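Local coordinates for protein chorismate mutase (Clostridium thermocellum, PDB 1XHO) that probably catalyses the rearrangement of chorismate to prephenate, as a trimeric chorismate mutase of the type I (AroH-like) family, at residues 68-79 against 95-106. Residues are numbered along the deposited sequence; the frame is centred on the assembly and turned at random.
Sequences EDDIISIIFTVT and GWTSTALMCMNE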
ATOM      1  N   GLU C  68       3.706  15.380  12.739  1.00 34.04           N
ATOM      2  CA  GLU C  68       4.387  14.822  11.547  1.00 35.85           C
ATOM      3  C   GLU C  68       5.644  13.985  11.863  1.00 34.71           C
ATOM      4  O   GLU C  68       5.926  13.011  11.157  1.00 31.21           O
ATOM      5  CB  GLU C  68       4.758  15.912  10.530  1.00 36.78           C
ATOM      6  CG  GLU C  68       5.062  15.313   9.134  1.00 37.75           C
ATOM      7  CD  GLU C  68       5.828  16.226   8.189  1.00 38.46           C
ATOM      8  OE1 GLU C  68       6.194  17.361   8.566  1.00 40.90           O
ATOM      9  OE2 GLU C  68       6.057  15.799   7.040  1.00 40.02           O
ATOM     10  N   ASP C  69       6.394  14.374  12.901  1.00 34.72           N
ATOM     11  CA  ASP C  69       7.545  13.579  13.412  1.00 35.86           C
ATOM     12  C   ASP C  69       7.217  12.105  13.684  1.00 31.97           C
ATOM     13  O   ASP C  69       8.091  11.245  13.599  1.00 31.88           O
ATOM     14  CB  ASP C  69       8.076  14.175  14.730  1.00 39.23           C
ATOM     15  CG  ASP C  69       9.058  15.305  14.521  1.00 42.84           C
ATOM     16  OD1 ASP C  69       9.739  15.335  13.469  1.00 45.88           O
ATOM     17  OD2 ASP C  69       9.172  16.157  15.435  1.00 45.72           O
ATOM     18  N   ASP C  70       5.967  11.833  14.041  1.00 30.18           N
ATOM     19  CA  ASP C  70       5.539  10.492  14.441  1.00 31.45           C
ATOM     20  C   ASP C  70       5.128   9.613  13.256  1.00 29.80           C
ATOM     21  O   ASP C  70       5.054   8.389  13.392  1.00 30.26           O
ATOM     22  CB  ASP C  70       4.363  10.598  15.425  1.00 31.71           C
ATOM     23  CG  ASP C  70       4.676  11.500  16.629  1.00 33.24           C
ATOM     24  OD1 ASP C  70       5.734  11.291  17.256  1.00 34.30           O
ATOM     25  OD2 ASP C  70       3.864  12.413  16.935  1.00 32.37           O
ATOM     26  N   ILE C  71       4.861  10.246  12.109  1.00 29.15           N
ATOM     27  CA  ILE C  71       4.255   9.578  10.945  1.00 29.73           C
ATOM     28  C   ILE C  71       5.320   8.974  10.015  1.00 29.29           C
ATOM     29  O   ILE C  71       6.222   9.657   9.551  1.00 29.00           O
ATOM     30  CB  ILE C  71       3.317  10.551  10.165  1.00 29.34           C
ATOM     31  CG1 ILE C  71       2.289  11.164  11.123  1.00 28.82           C
ATOM     32  CG2 ILE C  71       2.605   9.838   9.007  1.00 29.40           C
ATOM     33  CD1 ILE C  71       1.310  12.112  10.466  1.00 30.15           C
ATOM     34  N   ILE C  72       5.203   7.676   9.763  1.00 30.35           N
ATOM     35  CA  ILE C  72       6.139   6.953   8.904  1.00 27.13           C
ATOM     36  C   ILE C  72       5.703   7.085   7.439  1.00 27.41           C
ATOM     37  O   ILE C  72       6.501   7.434   6.560  1.00 25.23           O
ATOM     38  CB  ILE C  72       6.211   5.460   9.311  1.00 26.90           C
ATOM     39  CG1 ILE C  72       6.676   5.341  10.776  1.00 24.72           C
ATOM     40  CG2 ILE C  72       7.129   4.673   8.349  1.00 26.57           C
ATOM     41  CD1 ILE C  72       6.492   3.963  11.375  1.00 23.79           C
ATOM     42  N   SER C  73       4.426   6.819   7.181  1.00 27.73           N
ATOM     43  CA  SER C  73       3.905   6.855   5.820  1.00 26.20           C
ATOM     44  C   SER C  73       2.384   7.064   5.782  1.00 25.11           C
ATOM     45  O   SER C  73       1.677   6.811   6.768  1.00 23.01           O
ATOM     46  CB  SER C  73       4.312   5.584   5.067  1.00 26.98           C
ATOM     47  OG  SER C  73       3.905   4.411   5.754  1.00 31.41           O
ATOM     48  N   ILE C  74       1.901   7.575   4.647  1.00 24.88           N
ATOM     49  CA  ILE C  74       0.473   7.733   4.421  1.00 22.92           C
ATOM     50  C   ILE C  74       0.089   7.242   3.033  1.00 24.30           C
ATOM     51  O   ILE C  74       0.578   7.753   2.020  1.00 23.79           O
ATOM     52  CB  ILE C  74      -0.029   9.179   4.621  1.00 22.25           C
ATOM     53  CG1 ILE C  74       0.635   9.812   5.855  1.00 22.76           C
ATOM     54  CG2 ILE C  74      -1.568   9.153   4.721  1.00 20.67           C
ATOM     55  CD1 ILE C  74       0.056  11.119   6.302  1.00 23.71           C
ATOM     56  N   ILE C  75      -0.775   6.223   3.018  1.00 23.58           N
ATOM     57  CA  ILE C  75      -1.317   5.644   1.804  1.00 24.01           C
ATOM     58  C   ILE C  75      -2.771   6.085   1.679  1.00 22.97           C
ATOM     59  O   ILE C  75      -3.554   5.915   2.603  1.00 22.83           O
ATOM     60  CB  ILE C  75      -1.230   4.092   1.830  1.00 24.87           C
ATOM     61  CG1 ILE C  75       0.249   3.644   1.838  1.00 26.41           C
ATOM     62  CG2 ILE C  75      -1.988   3.475   0.628  1.00 23.68           C
ATOM     63  CD1 ILE C  75       0.442   2.110   1.965  1.00 26.25           C
ATOM     64  N   PHE C  76      -3.113   6.663   0.534  1.00 25.12           N
ATOM     65  CA  PHE C  76      -4.477   7.089   0.242  1.00 23.68           C
ATOM     66  C   PHE C  76      -5.108   6.216  -0.836  1.00 21.51           C
ATOM     67  O   PHE C  76      -4.434   5.815  -1.778  1.00 18.96           O
ATOM     68  CB  PHE C  76      -4.476   8.521  -0.266  1.00 24.11           C
ATOM     69  CG  PHE C  76      -3.858   9.510   0.680  1.00 24.15           C
ATOM     70  CD1 PHE C  76      -4.655  10.252   1.556  1.00 24.84           C
ATOM     71  CD2 PHE C  76      -2.488   9.725   0.677  1.00 23.66           C
ATOM     72  CE1 PHE C  76      -4.091  11.190   2.412  1.00 24.06           C
ATOM     73  CE2 PHE C  76      -1.909  10.657   1.548  1.00 25.55           C
ATOM     74  CZ  PHE C  76      -2.716  11.398   2.410  1.00 24.21           C
ATOM     75  N   THR C  77      -6.403   5.931  -0.695  1.00 22.34           N
ATOM     76  CA  THR C  77      -7.202   5.389  -1.792  1.00 23.37           C
ATOM     77  C   THR C  77      -8.456   6.214  -1.983  1.00 25.59           C
ATOM     78  O   THR C  77      -8.996   6.786  -1.028  1.00 27.93           O
ATOM     79  CB  THR C  77      -7.621   3.904  -1.601  1.00 24.05           C
ATOM     80  OG1 THR C  77      -8.486   3.770  -0.457  1.00 23.42           O
ATOM     81  CG2 THR C  77      -6.385   2.984  -1.477  1.00 23.32           C
ATOM     82  N   VAL C  78      -8.912   6.281  -3.226  1.00 24.42           N
ATOM     83  CA  VAL C  78     -10.225   6.808  -3.525  1.00 25.73           C
ATOM     84  C   VAL C  78     -10.953   5.786  -4.379  1.00 25.82           C
ATOM     85  O   VAL C  78     -10.332   5.005  -5.110  1.00 26.26           O
ATOM     86  CB  VAL C  78     -10.181   8.182  -4.250  1.00 26.14           C
ATOM     87  CG1 VAL C  78      -9.423   9.197  -3.424  1.00 27.23           C
ATOM     88  CG2 VAL C  78      -9.559   8.053  -5.651  1.00 28.12           C
ATOM     89  N   THR C  79     -12.272   5.785  -4.263  1.00 23.69           N
ATOM     90  CA  THR C  79     -13.126   4.972  -5.107  1.00 24.78           C
ATOM     91  C   THR C  79     -13.123   5.508  -6.551  1.00 23.69           C
ATOM     92  O   THR C  79     -12.815   6.681  -6.791  1.00 24.86           O
ATOM     93  CB  THR C  79     -14.565   4.909  -4.520  1.00 23.96           C
ATOM     94  OG1 THR C  79     -14.957   6.206  -4.051  1.00 23.72           O
ATOM     95  CG2 THR C  79     -14.603   3.976  -3.364  1.00 23.69           C
ATOM     96  N   GLY C  95       1.135  21.170   6.083  1.00 43.36           N
ATOM     97  CA  GLY C  95       2.542  21.234   6.415  1.00 41.04           C
ATOM     98  C   GLY C  95       3.252  19.909   6.567  1.00 39.89           C
ATOM     99  O   GLY C  95       4.371  19.876   7.077  1.00 38.19           O
ATOM    100  N   TRP C  96       2.626  18.812   6.132  1.00 38.76           N
ATOM    101  CA  TRP C  96       3.293  17.507   6.175  1.00 38.41           C
ATOM    102  C   TRP C  96       4.058  17.300   4.862  1.00 37.65           C
ATOM    103  O   TRP C  96       3.661  16.522   3.992  1.00 37.76           O
ATOM    104  CB  TRP C  96       2.312  16.359   6.466  1.00 38.66           C
ATOM    105  CG  TRP C  96       1.581  16.464   7.791  1.00 38.40           C
ATOM    106  CD1 TRP C  96       1.831  17.348   8.807  1.00 38.65           C
ATOM    107  CD2 TRP C  96       0.506  15.629   8.248  1.00 38.40           C
ATOM    108  NE1 TRP C  96       0.964  17.129   9.849  1.00 38.43           N
ATOM    109  CE2 TRP C  96       0.144  16.076   9.535  1.00 37.77           C
ATOM    110  CE3 TRP C  96      -0.196  14.553   7.685  1.00 38.07           C
ATOM    111  CZ2 TRP C  96      -0.887  15.489  10.269  1.00 38.25           C
ATOM    112  CZ3 TRP C  96      -1.217  13.962   8.424  1.00 38.36           C
ATOM    113  CH2 TRP C  96      -1.553  14.431   9.697  1.00 38.38           C
ATOM    114  N   THR C  97       5.166  18.025   4.749  1.00 36.32           N
ATOM    115  CA  THR C  97       5.955  18.086   3.537  1.00 34.93           C
ATOM    116  C   THR C  97       7.201  17.201   3.631  1.00 33.68           C
ATOM    117  O   THR C  97       7.976  17.148   2.683  1.00 32.73           O
ATOM    118  CB  THR C  97       6.335  19.554   3.216  1.00 36.30           C
ATOM    119  OG1 THR C  97       6.918  20.176   4.373  1.00 38.78           O
ATOM    120  CG2 THR C  97       5.085  20.347   2.810  1.00 36.05           C
ATOM    121  N   SER C  98       7.365  16.489   4.754  1.00 30.82           N
ATOM    122  CA  SER C  98       8.509  15.593   4.959  1.00 32.92           C
ATOM    123  C   SER C  98       8.093  14.122   5.101  1.00 31.72           C
ATOM    124  O   SER C  98       8.870  13.302   5.591  1.00 31.06           O
ATOM    125  CB  SER C  98       9.309  16.013   6.206  1.00 35.17           C
ATOM    126  OG  SER C  98       9.690  17.386   6.150  1.00 35.14           O
ATOM    127  N   THR C  99       6.886  13.787   4.650  1.00 29.40           N
ATOM    128  CA  THR C  99       6.323  12.453   4.867  1.00 27.92           C
ATOM    129  C   THR C  99       6.066  11.741   3.539  1.00 23.55           C
ATOM    130  O   THR C  99       5.598  12.331   2.594  1.00 21.98           O
ATOM    131  CB  THR C  99       5.021  12.536   5.739  1.00 29.02           C
ATOM    132  OG1 THR C  99       5.355  13.062   7.028  1.00 31.42           O
ATOM    133  CG2 THR C  99       4.391  11.181   5.941  1.00 28.52           C
ATOM    134  N   ALA C 100       6.406  10.457   3.497  1.00 25.55           N
ATOM    135  CA  ALA C 100       6.179   9.607   2.340  1.00 23.00           C
ATOM    136  C   ALA C 100       4.683   9.361   2.175  1.00 24.19           C
ATOM    137  O   ALA C 100       4.011   8.840   3.092  1.00 24.27           O
ATOM    138  CB  ALA C 100       6.934   8.267   2.501  1.00 24.77           C
ATOM    139  N   LEU C 101       4.176   9.760   1.010  1.00 25.61           N
ATOM    140  CA  LEU C 101       2.767   9.649   0.647  1.00 26.23           C
ATOM    141  C   LEU C 101       2.635   8.757  -0.582  1.00 27.76           C
ATOM    142  O   LEU C 101       3.580   8.620  -1.353  1.00 24.01           O
ATOM    143  CB  LEU C 101       2.197  11.031   0.338  1.00 26.11           C
ATOM    144  CG  LEU C 101       2.442  12.131   1.389  1.00 25.85           C
ATOM    145  CD1 LEU C 101       1.971  13.486   0.900  1.00 26.81           C
ATOM    146  CD2 LEU C 101       1.759  11.810   2.684  1.00 26.98           C
HETATM  147  N   MSE C 102       1.459   8.165  -0.767  1.00 28.86           N
HETATM  148  CA  MSE C 102       1.171   7.341  -1.943  1.00 31.22           C
HETATM  149  C   MSE C 102      -0.343   7.243  -2.122  1.00 25.64           C
HETATM  150  O   MSE C 102      -1.087   7.101  -1.135  1.00 20.78           O
HETATM  151  CB  MSE C 102       1.809   5.946  -1.792  1.00 34.78           C
HETATM  152  CG  MSE C 102       1.627   5.015  -3.007  1.00 40.63           C
HETATM  153 SE   MSE C 102       3.087   3.672  -3.287  1.00 48.68          SE
HETATM  154  CE  MSE C 102       4.290   4.976  -4.141  1.00 42.04           C
ATOM    155  N   CYS C 103      -0.797   7.335  -3.375  1.00 23.12           N
ATOM    156  CA  CYS C 103      -2.221   7.333  -3.693  1.00 22.13           C
ATOM    157  C   CYS C 103      -2.556   6.318  -4.772  1.00 22.84           C
ATOM    158  O   CYS C 103      -1.897   6.276  -5.819  1.00 22.68           O
ATOM    159  CB  CYS C 103      -2.667   8.706  -4.175  1.00 22.90           C
ATOM    160  SG  CYS C 103      -2.260  10.045  -3.091  1.00 24.75           S
HETATM  161  N   MSE C 104      -3.587   5.510  -4.501  1.00 23.15           N
HETATM  162  CA  MSE C 104      -4.093   4.508  -5.426  1.00 25.83           C
HETATM  163  C   MSE C 104      -5.597   4.655  -5.494  1.00 24.32           C
HETATM  164  O   MSE C 104      -6.181   5.482  -4.805  1.00 21.23           O
HETATM  165  CB  MSE C 104      -3.767   3.084  -4.945  1.00 29.99           C
HETATM  166  CG  MSE C 104      -2.277   2.765  -4.769  1.00 32.82           C
HETATM  167 SE   MSE C 104      -1.493   3.462  -3.104  1.00 35.93          SE
HETATM  168  CE  MSE C 104      -0.380   1.899  -2.755  1.00 34.83           C
ATOM    169  N   ASN C 105      -6.224   3.843  -6.327  1.00 23.39           N
ATOM    170  CA  ASN C 105      -7.661   3.689  -6.272  1.00 23.78           C
ATOM    171  C   ASN C 105      -7.992   2.503  -5.394  1.00 23.97           C
ATOM    172  O   ASN C 105      -7.199   1.553  -5.261  1.00 23.43           O
ATOM    173  CB  ASN C 105      -8.267   3.495  -7.666  1.00 23.58           C
ATOM    174  CG  ASN C 105      -8.311   4.783  -8.474  1.00 23.88           C
ATOM    175  OD1 ASN C 105      -7.576   4.933  -9.445  1.00 25.24           O
ATOM    176  ND2 ASN C 105      -9.202   5.705  -8.097  1.00 20.93           N
ATOM    177  N   GLU C 106      -9.170   2.570  -4.786  1.00 23.19           N
ATOM    178  CA  GLU C 106      -9.693   1.480  -3.985  1.00 23.44           C
ATOM    179  C   GLU C 106     -10.000   0.302  -4.914  1.00 22.29           C
ATOM    180  O   GLU C 106     -10.261   0.486  -6.100  1.00 24.60           O
ATOM    181  CB  GLU C 106     -10.976   1.947  -3.250  1.00 22.96           C
ATOM    182  CG  GLU C 106     -11.660   0.901  -2.330  1.00 21.83           C
ATOM    183  CD  GLU C 106     -10.897   0.626  -1.035  1.00 22.29           C
ATOM    184  OE1 GLU C 106      -9.882   1.311  -0.744  1.00 27.43           O
ATOM    185  OE2 GLU C 106     -11.312  -0.288  -0.300  1.00 22.61           O
TER
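Ile71 lays its CD1 methyl over one face of the Trp96 indole, 3.8 Å from the centroid of the six-membered ring, a CH-pi contact. Ile74 CD1 meets the same ring obliquely near CE3. Leu57 and Ala61 of helix 46-63 also touch Trp96. The Phe76 ring has Leu101 CD2 and Met102 O at its edge. Cys103 SG lies oblique to it, 3.8 Å from Phe76 CD2. The Glu68 side chain is extended, with CG anti to the backbone N (chi1 -163°), and carries its carboxylate past Trp96. There Glu68 OE2 accepts two bonds: from Ser98 N on its syn lone pair at 2.7 Å, and from Thr99 OG1 on its anti lone pair at 2.8 Å. Lys129 of the second subunit also bonds Thr99 OG1. Strands 71-78 and 100-105 are parallel neighbours, joined through helix 89-93 as a beta-alpha-beta unit. Their ladder includes Phe76 N to Met102 O, nearly straight at 172°. Ile75 CG2 packs on the selenium of selenomethionine Met104; both residues also pack on Met104 of the third subunit. At the far end Val78 O takes Asn105 ND2 and Glu106 N from opposite faces of its carbonyl plane; Asn105 has its stronger polar partner in Asp108 of the second subunit. Thr77 OG1 donates to Glu106 OE1 at 2.8 Å.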